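Local coordinates for putative DNA protection protein (Streptomyces coelicolor, PDB 4CYB) that binds iron as a dodecameric Dps protein of the ferritin superfamily and probably oxidises and stores the metal and protects DNA, at residues Gln4-Lys10 with Leu82-Val87; Gln26-Lys30 with Glu126-Ala130; Ala33-Ile37 with Val93-Val99. All blocks are in the same frame, centred on the assembly; numbering follows the deposited sequence.

Contact 1: Gln4-Lys10 with Leu82-Val87; sequences QEFGTVK and LGGVAV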
ATOM      1  N   GLN J   4       2.420 -14.081  40.728  1.00 29.13           N
ATOM      2  CA  GLN J   4       3.730 -13.450  40.896  1.00 29.85           C
ATOM      3  C   GLN J   4       3.490 -12.083  41.487  1.00 31.31           C
ATOM      4  O   GLN J   4       2.657 -11.342  40.962  1.00 28.07           O
ATOM      5  CB  GLN J   4       4.490 -13.347  39.547  1.00 26.46           C
ATOM      6  CG  GLN J   4       5.861 -12.621  39.695  1.00 25.44           C
ATOM      7  CD  GLN J   4       6.670 -12.586  38.419  1.00 28.36           C
ATOM      8  OE1 GLN J   4       6.254 -13.096  37.385  1.00 32.82           O
ATOM      9  NE2 GLN J   4       7.826 -11.970  38.474  1.00 26.25           N
ATOM     10  N   GLU J   5       4.205 -11.732  42.560  1.00 28.46           N
ATOM     11  CA  GLU J   5       4.058 -10.439  43.199  1.00 31.37           C
ATOM     12  C   GLU J   5       4.737  -9.382  42.398  1.00 27.79           C
ATOM     13  O   GLU J   5       5.810  -9.630  41.818  1.00 26.93           O
ATOM     14  CB  GLU J   5       4.700 -10.420  44.632  1.00 34.03           C
ATOM     15  CG  GLU J   5       4.028 -11.389  45.628  1.00 40.67           C
ATOM     16  CD  GLU J   5       2.649 -10.944  46.125  1.00 55.89           C
ATOM     17  OE1 GLU J   5       2.407  -9.715  46.286  1.00 59.76           O
ATOM     18  OE2 GLU J   5       1.792 -11.834  46.379  1.00 63.37           O
ATOM     19  N   PHE J   6       4.137  -8.190  42.398  1.00 27.13           N
ATOM     20  CA  PHE J   6       4.810  -7.038  41.847  1.00 26.78           C
ATOM     21  C   PHE J   6       6.154  -6.816  42.589  1.00 27.42           C
ATOM     22  O   PHE J   6       6.244  -7.101  43.802  1.00 28.31           O
ATOM     23  CB  PHE J   6       3.910  -5.776  41.884  1.00 27.64           C
ATOM     24  CG  PHE J   6       4.557  -4.583  41.243  1.00 27.09           C
ATOM     25  CD1 PHE J   6       5.442  -3.762  41.982  1.00 28.09           C
ATOM     26  CD2 PHE J   6       4.338  -4.294  39.879  1.00 25.72           C
ATOM     27  CE1 PHE J   6       6.077  -2.704  41.365  1.00 27.25           C
ATOM     28  CE2 PHE J   6       4.978  -3.246  39.264  1.00 27.51           C
ATOM     29  CZ  PHE J   6       5.835  -2.421  40.005  1.00 27.51           C
ATOM     30  N   GLY J   7       7.164  -6.336  41.881  1.00 25.79           N
ATOM     31  CA  GLY J   7       8.500  -6.078  42.449  1.00 27.57           C
ATOM     32  C   GLY J   7       9.373  -7.307  42.678  1.00 34.51           C
ATOM     33  O   GLY J   7      10.391  -7.204  43.364  1.00 32.59           O
ATOM     34  N   THR J   8       8.996  -8.455  42.097  1.00 30.62           N
ATOM     35  CA  THR J   8       9.861  -9.647  42.045  1.00 30.11           C
ATOM     36  C   THR J   8      10.259  -9.993  40.606  1.00 33.59           C
ATOM     37  O   THR J   8       9.620  -9.519  39.658  1.00 28.26           O
ATOM     38  CB  THR J   8       9.153 -10.894  42.620  1.00 31.12           C
ATOM     39  OG1 THR J   8       8.047 -11.266  41.790  1.00 30.89           O
ATOM     40  CG2 THR J   8       8.663 -10.654  44.064  1.00 32.03           C
ATOM     41  N   VAL J   9      11.271 -10.849  40.442  1.00 29.65           N
ATOM     42  CA  VAL J   9      11.579 -11.434  39.126  1.00 29.19           C
ATOM     43  C   VAL J   9      11.506 -12.961  39.245  1.00 33.17           C
ATOM     44  O   VAL J   9      11.768 -13.552  40.353  1.00 31.95           O
ATOM     45  CB  VAL J   9      12.950 -10.975  38.565  1.00 29.24           C
ATOM     46  CG1 VAL J   9      12.978  -9.485  38.272  1.00 27.46           C
ATOM     47  CG2 VAL J   9      14.112 -11.387  39.503  1.00 32.68           C
ATOM     48  N   LYS J  10      11.128 -13.632  38.164  1.00 30.40           N
ATOM     49  CA  LYS J  10      11.152 -15.073  38.222  1.00 37.65           C
ATOM     50  C   LYS J  10      12.473 -15.601  37.744  1.00 39.96           C
ATOM     51  O   LYS J  10      13.282 -14.861  37.202  1.00 38.96           O
ATOM     52  CB  LYS J  10       9.935 -15.766  37.571  1.00 45.28           C
ATOM     53  CG  LYS J  10       9.528 -15.311  36.182  1.00 43.77           C
ATOM     54  CD  LYS J  10       8.248 -16.045  35.765  1.00 46.96           C
ATOM     55  CE  LYS J  10       7.819 -15.636  34.355  1.00 55.00           C
ATOM     56  NZ  LYS J  10       6.920 -16.648  33.696  1.00 51.92           N
ATOM     57  N   LEU J  82      12.618  -9.558  31.290  1.00 22.70           N
ATOM     58  CA  LEU J  82      13.586  -9.775  32.405  1.00 22.06           C
ATOM     59  C   LEU J  82      12.972 -10.611  33.525  1.00 25.38           C
ATOM     60  O   LEU J  82      13.633 -10.833  34.555  1.00 24.36           O
ATOM     61  CB  LEU J  82      14.037  -8.396  32.943  1.00 20.29           C
ATOM     62  CG  LEU J  82      14.793  -7.565  31.900  1.00 25.59           C
ATOM     63  CD1 LEU J  82      14.916  -6.131  32.386  1.00 26.44           C
ATOM     64  CD2 LEU J  82      16.193  -8.086  31.613  1.00 26.42           C
ATOM     65  N   GLY J  83      11.728 -11.076  33.352  1.00 22.97           N
ATOM     66  CA  GLY J  83      11.084 -11.942  34.373  1.00 23.99           C
ATOM     67  C   GLY J  83      10.329 -11.137  35.413  1.00 24.95           C
ATOM     68  O   GLY J  83       9.908 -11.669  36.410  1.00 23.72           O
ATOM     69  N   GLY J  84      10.232  -9.823  35.210  1.00 22.26           N
ATOM     70  CA  GLY J  84       9.590  -8.916  36.192  1.00 23.03           C
ATOM     71  C   GLY J  84       8.100  -8.699  35.908  1.00 24.04           C
ATOM     72  O   GLY J  84       7.469  -9.450  35.107  1.00 24.56           O
ATOM     73  N   VAL J  85       7.544  -7.729  36.612  1.00 21.66           N
ATOM     74  CA  VAL J  85       6.133  -7.342  36.481  1.00 25.10           C
ATOM     75  C   VAL J  85       6.023  -5.876  36.125  1.00 24.54           C
ATOM     76  O   VAL J  85       6.396  -4.966  36.938  1.00 23.82           O
ATOM     77  CB  VAL J  85       5.319  -7.693  37.769  1.00 27.04           C
ATOM     78  CG1 VAL J  85       3.790  -7.452  37.544  1.00 25.82           C
ATOM     79  CG2 VAL J  85       5.604  -9.158  38.154  1.00 25.21           C
ATOM     80  N   ALA J  86       5.519  -5.608  34.905  1.00 21.69           N
ATOM     81  CA  ALA J  86       5.345  -4.198  34.457  1.00 22.15           C
ATOM     82  C   ALA J  86       4.206  -3.525  35.238  1.00 23.10           C
ATOM     83  O   ALA J  86       3.156  -4.161  35.536  1.00 25.69           O
ATOM     84  CB  ALA J  86       5.047  -4.164  32.947  1.00 21.34           C
ATOM     85  N   VAL J  87       4.373  -2.243  35.557  1.00 21.54           N
ATOM     86  CA  VAL J  87       3.290  -1.527  36.245  1.00 23.84           C
ATOM     87  C   VAL J  87       2.001  -1.480  35.388  1.00 24.55           C
ATOM     88  O   VAL J  87       2.065  -1.197  34.176  1.00 24.81           O
ATOM     89  CB  VAL J  87       3.724  -0.123  36.676  1.00 25.89           C
ATOM     90  CG1 VAL J  87       4.149   0.734  35.500  1.00 25.28           C
ATOM     91  CG2 VAL J  87       2.600   0.546  37.467  1.00 24.31           C
TER
HETATM   92  O   HOH W   1       7.745  -5.224  39.363  1.00 30.78           O
HETATM   93  O   HOH W   2       9.866  -6.777  38.790  1.00 31.45           O

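Contact 2: Gln26-Lys30 with Glu126-Ala130; sequences QRLNK and ECHDA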
ATOM      1  N   GLN J  26      13.194  -2.478  38.400  1.00 23.20           N
ATOM      2  CA  GLN J  26      12.860  -1.291  39.206  1.00 22.84           C
ATOM      3  C   GLN J  26      13.118  -0.016  38.432  1.00 23.39           C
ATOM      4  O   GLN J  26      12.252   0.868  38.471  1.00 26.41           O
ATOM      5  CB  GLN J  26      13.733  -1.233  40.482  1.00 26.40           C
ATOM      6  CG  GLN J  26      13.474  -2.376  41.422  1.00 34.34           C
ATOM      7  CD  GLN J  26      14.586  -2.536  42.492  1.00 42.69           C
ATOM      8  OE1 GLN J  26      14.502  -3.430  43.332  1.00 46.09           O
ATOM      9  NE2 GLN J  26      15.603  -1.663  42.464  1.00 47.66           N
ATOM     10  N   ARG J  27      14.263   0.121  37.745  1.00 21.03           N
ATOM     11  CA  ARG J  27      14.519   1.347  37.012  1.00 22.64           C
ATOM     12  C   ARG J  27      13.504   1.498  35.839  1.00 24.63           C
ATOM     13  O   ARG J  27      12.989   2.606  35.584  1.00 23.80           O
ATOM     14  CB  ARG J  27      15.950   1.455  36.467  1.00 24.29           C
ATOM     15  CG  ARG J  27      17.061   1.345  37.501  1.00 28.33           C
ATOM     16  CD  ARG J  27      16.918   2.305  38.674  1.00 26.37           C
ATOM     17  NE  ARG J  27      16.779   3.683  38.268  1.00 26.10           N
ATOM     18  CZ  ARG J  27      17.763   4.584  38.206  1.00 28.91           C
ATOM     19  NH1 ARG J  27      19.040   4.261  38.502  1.00 30.33           N
ATOM     20  NH2 ARG J  27      17.465   5.822  37.880  1.00 27.52           N
ATOM     21  N   LEU J  28      13.242   0.376  35.157  1.00 22.26           N
ATOM     22  CA  LEU J  28      12.329   0.447  33.981  1.00 20.85           C
ATOM     23  C   LEU J  28      10.943   0.831  34.436  1.00 21.78           C
ATOM     24  O   LEU J  28      10.257   1.593  33.704  1.00 25.49           O
ATOM     25  CB  LEU J  28      12.318  -0.877  33.193  1.00 20.78           C
ATOM     26  CG  LEU J  28      13.592  -1.118  32.367  1.00 21.12           C
ATOM     27  CD1 LEU J  28      13.723  -2.548  31.861  1.00 22.65           C
ATOM     28  CD2 LEU J  28      13.755  -0.107  31.225  1.00 25.46           C
ATOM     29  N   ASN J  29      10.498   0.297  35.579  1.00 20.89           N
ATOM     30  CA  ASN J  29       9.160   0.601  36.044  1.00 22.52           C
ATOM     31  C   ASN J  29       8.978   2.059  36.411  1.00 22.47           C
ATOM     32  O   ASN J  29       7.899   2.595  36.280  1.00 21.02           O
ATOM     33  CB  ASN J  29       8.642  -0.320  37.156  1.00 22.99           C
ATOM     34  CG  ASN J  29       7.935  -1.548  36.604  1.00 26.28           C
ATOM     35  OD1 ASN J  29       7.130  -1.444  35.666  1.00 26.28           O
ATOM     36  ND2 ASN J  29       8.198  -2.701  37.199  1.00 22.52           N
ATOM     37  N   LYS J  30      10.026   2.703  36.906  1.00 22.64           N
ATOM     38  CA  LYS J  30       9.907   4.132  37.188  1.00 20.54           C
ATOM     39  C   LYS J  30       9.776   4.922  35.892  1.00 21.25           C
ATOM     40  O   LYS J  30       8.913   5.829  35.783  1.00 21.55           O
ATOM     41  CB  LYS J  30      11.120   4.633  38.041  1.00 21.98           C
ATOM     42  CG  LYS J  30      11.073   6.142  38.354  1.00 25.94           C
ATOM     43  CD  LYS J  30       9.742   6.569  38.972  1.00 26.25           C
ATOM     44  CE  LYS J  30       9.884   7.945  39.619  1.00 26.50           C
ATOM     45  NZ  LYS J  30      10.467   8.964  38.727  1.00 25.01           N
ATOM     46  N   GLU J 126      16.292  10.914  34.742  1.00 28.02           N
ATOM     47  CA  GLU J 126      16.177   9.518  35.179  1.00 34.50           C
ATOM     48  C   GLU J 126      16.829   8.558  34.195  1.00 32.95           C
ATOM     49  O   GLU J 126      17.483   7.609  34.593  1.00 33.58           O
ATOM     50  CB  GLU J 126      14.707   9.118  35.297  1.00 40.89           C
ATOM     51  CG  GLU J 126      14.066   9.575  36.585  1.00 53.17           C
ATOM     52  CD  GLU J 126      13.978   8.507  37.662  1.00 54.05           C
ATOM     53  OE1 GLU J 126      14.564   7.367  37.535  1.00 45.81           O
ATOM     54  OE2 GLU J 126      13.292   8.847  38.662  1.00 53.80           O
ATOM     55  N   CYS J 127      16.608   8.768  32.894  1.00 30.76           N
ATOM     56  CA  CYS J 127      17.187   7.913  31.856  1.00 28.45           C
ATOM     57  C   CYS J 127      18.684   7.900  31.819  1.00 28.59           C
ATOM     58  O   CYS J 127      19.257   6.851  31.650  1.00 25.93           O
ATOM     59  CB  CYS J 127      16.796   8.392  30.458  1.00 34.34           C
ATOM     60  SG  CYS J 127      15.292   7.621  29.890  1.00 46.32           S
ATOM     61  N   HIS J 128      19.329   9.056  31.878  1.00 28.14           N
ATOM     62  CA  HIS J 128      20.827   9.052  31.876  1.00 29.21           C
ATOM     63  C   HIS J 128      21.361   8.220  33.035  1.00 28.16           C
ATOM     64  O   HIS J 128      22.271   7.393  32.858  1.00 26.75           O
ATOM     65  CB  HIS J 128      21.362  10.480  31.992  1.00 30.44           C
ATOM     66  CG  HIS J 128      21.263  11.274  30.704  1.00 27.45           C
ATOM     67  ND1 HIS J 128      22.014  10.996  29.614  1.00 30.64           N
ATOM     68  CD2 HIS J 128      20.462  12.347  30.365  1.00 27.77           C
ATOM     69  CE1 HIS J 128      21.745  11.887  28.637  1.00 27.82           C
ATOM     70  NE2 HIS J 128      20.801  12.724  29.094  1.00 29.87           N
ATOM     71  N   ASP J 129      20.778   8.435  34.217  1.00 28.17           N
ATOM     72  CA  ASP J 129      21.201   7.705  35.424  1.00 27.66           C
ATOM     73  C   ASP J 129      20.925   6.207  35.292  1.00 29.13           C
ATOM     74  O   ASP J 129      21.810   5.379  35.543  1.00 28.85           O
ATOM     75  CB  ASP J 129      20.522   8.278  36.682  1.00 27.01           C
ATOM     76  CG  ASP J 129      20.914   7.521  37.935  1.00 35.14           C
ATOM     77  OD1 ASP J 129      22.097   7.644  38.300  1.00 33.40           O
ATOM     78  OD2 ASP J 129      20.089   6.765  38.517  1.00 35.99           O
ATOM     79  N   ALA J 130      19.696   5.831  34.914  1.00 22.63           N
ATOM     80  CA  ALA J 130      19.347   4.403  34.758  1.00 24.53           C
ATOM     81  C   ALA J 130      20.168   3.743  33.661  1.00 22.91           C
ATOM     82  O   ALA J 130      20.573   2.596  33.817  1.00 25.06           O
ATOM     83  CB  ALA J 130      17.841   4.196  34.496  1.00 23.64           C
TER
HETATM   84  O   HOH W   3      14.428   4.664  36.551  1.00 32.74           O

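Contact 3: Ala33-Ile37 with Val93-Val99; sequences ADTRI and VAEITTV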
ATOM      1  N   ALA J  33       6.234   4.331  34.624  1.00 19.25           N
ATOM      2  CA  ALA J  33       5.246   5.148  35.370  1.00 21.97           C
ATOM      3  C   ALA J  33       5.279   6.596  34.900  1.00 20.99           C
ATOM      4  O   ALA J  33       4.236   7.190  34.628  1.00 21.63           O
ATOM      5  CB  ALA J  33       5.461   5.032  36.903  1.00 19.87           C
ATOM      6  N   ASP J  34       6.470   7.209  34.794  1.00 20.49           N
ATOM      7  CA  ASP J  34       6.554   8.578  34.315  1.00 20.32           C
ATOM      8  C   ASP J  34       6.069   8.753  32.846  1.00 20.34           C
ATOM      9  O   ASP J  34       5.395   9.746  32.503  1.00 20.60           O
ATOM     10  CB  ASP J  34       7.970   9.125  34.454  1.00 23.45           C
ATOM     11  CG  ASP J  34       8.467   9.173  35.947  1.00 28.16           C
ATOM     12  OD1 ASP J  34       7.639   9.329  36.878  1.00 25.83           O
ATOM     13  OD2 ASP J  34       9.701   9.023  36.160  1.00 27.58           O
ATOM     14  N   THR J  35       6.387   7.770  32.031  1.00 19.46           N
ATOM     15  CA  THR J  35       6.028   7.804  30.627  1.00 20.11           C
ATOM     16  C   THR J  35       4.507   7.591  30.483  1.00 20.22           C
ATOM     17  O   THR J  35       3.880   8.210  29.611  1.00 21.13           O
ATOM     18  CB  THR J  35       6.764   6.716  29.839  1.00 20.25           C
ATOM     19  OG1 THR J  35       8.179   6.953  29.892  1.00 22.97           O
ATOM     20  CG2 THR J  35       6.327   6.754  28.334  1.00 22.11           C
ATOM     21  N   ARG J  36       3.926   6.725  31.292  1.00 19.09           N
ATOM     22  CA  ARG J  36       2.431   6.670  31.352  1.00 19.51           C
ATOM     23  C   ARG J  36       1.763   8.025  31.627  1.00 23.61           C
ATOM     24  O   ARG J  36       0.809   8.423  30.931  1.00 19.48           O
ATOM     25  CB  ARG J  36       1.931   5.623  32.342  1.00 21.72           C
ATOM     26  CG  ARG J  36       2.323   4.201  31.989  1.00 22.06           C
ATOM     27  CD  ARG J  36       1.231   3.609  31.122  1.00 21.66           C
ATOM     28  NE  ARG J  36      -0.071   3.553  31.779  1.00 22.95           N
ATOM     29  CZ  ARG J  36      -0.417   2.578  32.623  1.00 25.45           C
ATOM     30  NH1 ARG J  36       0.465   1.618  32.925  1.00 24.19           N
ATOM     31  NH2 ARG J  36      -1.615   2.599  33.213  1.00 23.87           N
ATOM     32  N   ILE J  37       2.311   8.804  32.586  1.00 19.71           N
ATOM     33  CA  ILE J  37       1.714  10.124  32.858  1.00 18.36           C
ATOM     34  C   ILE J  37       1.940  11.056  31.638  1.00 18.67           C
ATOM     35  O   ILE J  37       1.063  11.813  31.268  1.00 21.21           O
ATOM     36  CB  ILE J  37       2.401  10.763  34.114  1.00 18.25           C
ATOM     37  CG1 ILE J  37       2.218   9.810  35.308  1.00 19.81           C
ATOM     38  CG2 ILE J  37       1.848  12.170  34.373  1.00 19.16           C
ATOM     39  CD1 ILE J  37       0.757   9.608  35.675  1.00 20.84           C
ATOM     40  N   VAL J  93       0.479   3.249  38.842  1.00 23.03           N
ATOM     41  CA  VAL J  93       1.350   4.266  38.238  1.00 23.61           C
ATOM     42  C   VAL J  93       1.464   5.509  39.136  1.00 22.15           C
ATOM     43  O   VAL J  93       2.559   6.016  39.344  1.00 23.91           O
ATOM     44  CB  VAL J  93       0.813   4.653  36.814  1.00 22.55           C
ATOM     45  CG1 VAL J  93       1.399   5.986  36.290  1.00 22.04           C
ATOM     46  CG2 VAL J  93       1.090   3.492  35.820  1.00 24.31           C
ATOM     47  N   ALA J  94       0.303   5.936  39.666  1.00 24.63           N
ATOM     48  CA  ALA J  94       0.148   7.113  40.567  1.00 25.80           C
ATOM     49  C   ALA J  94       1.070   7.040  41.770  1.00 28.63           C
ATOM     50  O   ALA J  94       1.624   8.045  42.211  1.00 31.15           O
ATOM     51  CB  ALA J  94      -1.315   7.259  41.015  1.00 22.61           C
ATOM     52  N   GLU J  95       1.286   5.826  42.252  1.00 25.89           N
ATOM     53  CA  GLU J  95       2.077   5.610  43.444  1.00 27.47           C
ATOM     54  C   GLU J  95       3.564   5.565  43.182  1.00 32.76           C
ATOM     55  O   GLU J  95       4.342   5.683  44.135  1.00 31.73           O
ATOM     56  CB  GLU J  95       1.653   4.340  44.163  1.00 24.79           C
ATOM     57  CG  GLU J  95       0.199   4.378  44.616  1.00 27.01           C
ATOM     58  CD  GLU J  95      -0.292   2.993  44.990  1.00 29.76           C
ATOM     59  OE1 GLU J  95       0.386   1.996  44.643  1.00 32.55           O
ATOM     60  OE2 GLU J  95      -1.378   2.866  45.590  1.00 31.67           O
ATOM     61  N   ILE J  96       3.970   5.413  41.910  1.00 26.62           N
ATOM     62  CA  ILE J  96       5.366   5.246  41.551  1.00 23.66           C
ATOM     63  C   ILE J  96       5.920   6.520  40.877  1.00 25.00           C
ATOM     64  O   ILE J  96       7.127   6.902  41.066  1.00 23.90           O
ATOM     65  CB  ILE J  96       5.544   4.045  40.565  1.00 24.78           C
ATOM     66  CG1 ILE J  96       5.175   2.712  41.249  1.00 27.73           C
ATOM     67  CG2 ILE J  96       6.992   4.023  39.990  1.00 24.04           C
ATOM     68  CD1 ILE J  96       5.108   1.507  40.293  1.00 24.58           C
ATOM     69  N   THR J  97       5.080   7.204  40.087  1.00 24.07           N
ATOM     70  CA  THR J  97       5.601   8.322  39.257  1.00 23.19           C
ATOM     71  C   THR J  97       6.020   9.512  40.133  1.00 24.52           C
ATOM     72  O   THR J  97       5.472   9.712  41.230  1.00 24.43           O
ATOM     73  CB  THR J  97       4.535   8.827  38.256  1.00 24.85           C
ATOM     74  OG1 THR J  97       5.109   9.838  37.397  1.00 23.79           O
ATOM     75  CG2 THR J  97       3.269   9.387  39.009  1.00 26.68           C
ATOM     76  N   THR J  98       6.972  10.304  39.658  1.00 24.72           N
ATOM     77  CA  THR J  98       7.160  11.590  40.287  1.00 27.09           C
ATOM     78  C   THR J  98       6.754  12.780  39.383  1.00 28.32           C
ATOM     79  O   THR J  98       7.052  13.930  39.686  1.00 26.60           O
ATOM     80  CB  THR J  98       8.615  11.759  40.758  1.00 25.49           C
ATOM     81  OG1 THR J  98       9.494  11.557  39.668  1.00 26.13           O
ATOM     82  CG2 THR J  98       8.957  10.761  41.919  1.00 29.17           C
ATOM     83  N   VAL J  99       6.062  12.517  38.269  1.00 24.73           N
ATOM     84  CA  VAL J  99       5.557  13.610  37.446  1.00 24.12           C
ATOM     85  C   VAL J  99       4.304  14.170  38.124  1.00 25.33           C
ATOM     86  O   VAL J  99       3.342  13.437  38.313  1.00 25.73           O
ATOM     87  CB  VAL J  99       5.167  13.126  35.991  1.00 22.54           C
ATOM     88  CG1 VAL J  99       4.663  14.309  35.150  1.00 23.45           C
ATOM     89  CG2 VAL J  99       6.367  12.457  35.346  1.00 19.74           C
TER

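Contact 1: Gln4-Lys10 with Leu82-Val87
Gly-83 O is gripped twice by the segment Gln-4 to Lys-10. The side-chain amide of Gln-4 donates NE2 to it at 2.9 Å in a nearly straight bond (164°), the oxygen lying in the plane of the amide, and the backbone N of Lys-10 reaches the same oxygen at 2.9 Å, tilted further from the carbonyl plane. With CG anti to the backbone N (chi1 177°) and the chain extended beyond it, Gln-4 slides past Val-85, whose CG2 touches NE2 at 3.6 Å. Its OE1 bonds Arg-50 of a second subunit, and Lys-10 NZ forms a salt bridge with Glu-163 of a third.

Gly-83 closes helix 54-81 with a Schellman motif, and the type II turn from Glu-5 to Thr-8 lies against the loop that follows; at Gly-83 a CB would run into Lys-10 O. Two waters fill in between the backbones, one joining Gly-7 N to Val-85 O, the other Thr-8 O to Val-85 N, the last bond weak. Gly-84 CA adds a C-H...O contact to Thr-8 O at 3.5 Å. Farther out, Phe-6 crosses Val-85, CD2 lying 4.0 Å from CG1, while its CE2 comes within 4.2 Å of Val-87 CB. The water on Val-85 O sits over the centre of one ring face, and His-92 meets the ring edge-to-face.

Contact 2: Gln26-Lys30 with Glu126-Ala130
Arg-27 reaches from helix 18-48 across to helix 109-136, and its side chain touches the second helix almost from the root. CB lies 3.9 Å from Ala-130 CB, where the two backbones come nearest. Bends at chi2 and chi3 then fold the chain back over that methyl. NE donates to a water that also bonds Arg-27 O and Glu-126 OE1, so the start of the guanidinium is tied to its own helix and to the other one. CZ stands 3.7 Å from Ala-130 CB, which sits over the centre of one face of the flat group. At the tip, NH1 and NH2 converge end-on upon a single oxygen, Asp-129 OD2, at 2.7 and 2.9 Å. The oxygen lies close to the guanidinium plane, yet the carboxylate is turned 40° from it: NH2 meets the anti lone pair of that oxygen, while NH1 comes from above the carboxylate plane. NH2 also makes a weak bond of 3.3 Å to Glu-126 OE1, and Tyr-23 OH takes a further bond with NH1.

Glu-126 carries the network on through its other oxygen, OE2, met by Lys-30 NZ at 2.8 Å from well above the carboxylate plane. Lys-30 NZ is shared with Asp-34. The segments run antiparallel (168°) with axes 10.6 Å apart, a spacing bridged here by long polar side chains at the surface of the four-helix bundle. Arg-27 and Lys-30 alternate with Asp-129 and Glu-126, so the charges of these four would largely balance, and the paired bonds to Asp-129 with the methyl beneath are likely to restrain the guanidinium from turning.

Contact 3: Ala33-Ile37 with Val93-Val99
An ST turn at Thr-97, in the segment Val-93 to Val-99, has Thr-97 OG1 accepting from Val-99 N and is bound to helix 18-48 by Asp-34. Its OD1 takes the Thr-97 hydroxyl at 2.6 Å through the anti lone pair, and Thr-98 N at 3.0 Å nearly along the C-O axis, while OD2 is already engaged by Lys-30. With an alanine here, the Thr-97 hydroxyl and Thr-98 N would probably lose their shared acceptor, and Lys-30 one of its acids. Thr-97 OG1 stands anti to its own backbone N (chi1 -176°), which points it at the acid and puts Ile-37 CG1 3.6 Å away. Ile-37 slides past two valines: CD1 reaches Val-93 CG1 at 3.7 Å, and CG2 reaches Val-99 CG1 at 3.6 Å. Ala-33 CB packs on Ile-96 CG2, also at 3.6 Å. Val-93 CG2 lies over one face of the Arg-36 guanidinium, 3.4 Å above its plane and toward the rim; NH2 of that group bonds Gly-88 O and forms a salt bridge with Asp-40 of a second subunit. The segment Val-93 to Val-99 lies against helix 18-48, with Val-99 touching helix 109-136 and Arg-36 touching helix 54-81.

Contacts 2 and 3 both use helix 18-48, and contact 1 packs against it. Asn-29, within contact 2, holds the loop of contact 1 by both ends of its amide: OD1 lies 2.9 Å from Val-87 N and ND2 2.9 Å from Val-85 O. Lys-30 joins contact 2 to contact 3, its NZ 2.9 Å from Thr-98 OG1; the centres of these two contacts are about 12 Å apart. Contacts 1 and 3 meet through Val-87 CG2, 3.7 Å from Val-93 CG2, and both touch the second subunit. The iron lies nearby but outside them: the side chain of Ala-86 is about 11 Å from a bound iron(III) ion, that of Arg-36 about 13 Å, and Asp-73 and Glu-77 bind the metal.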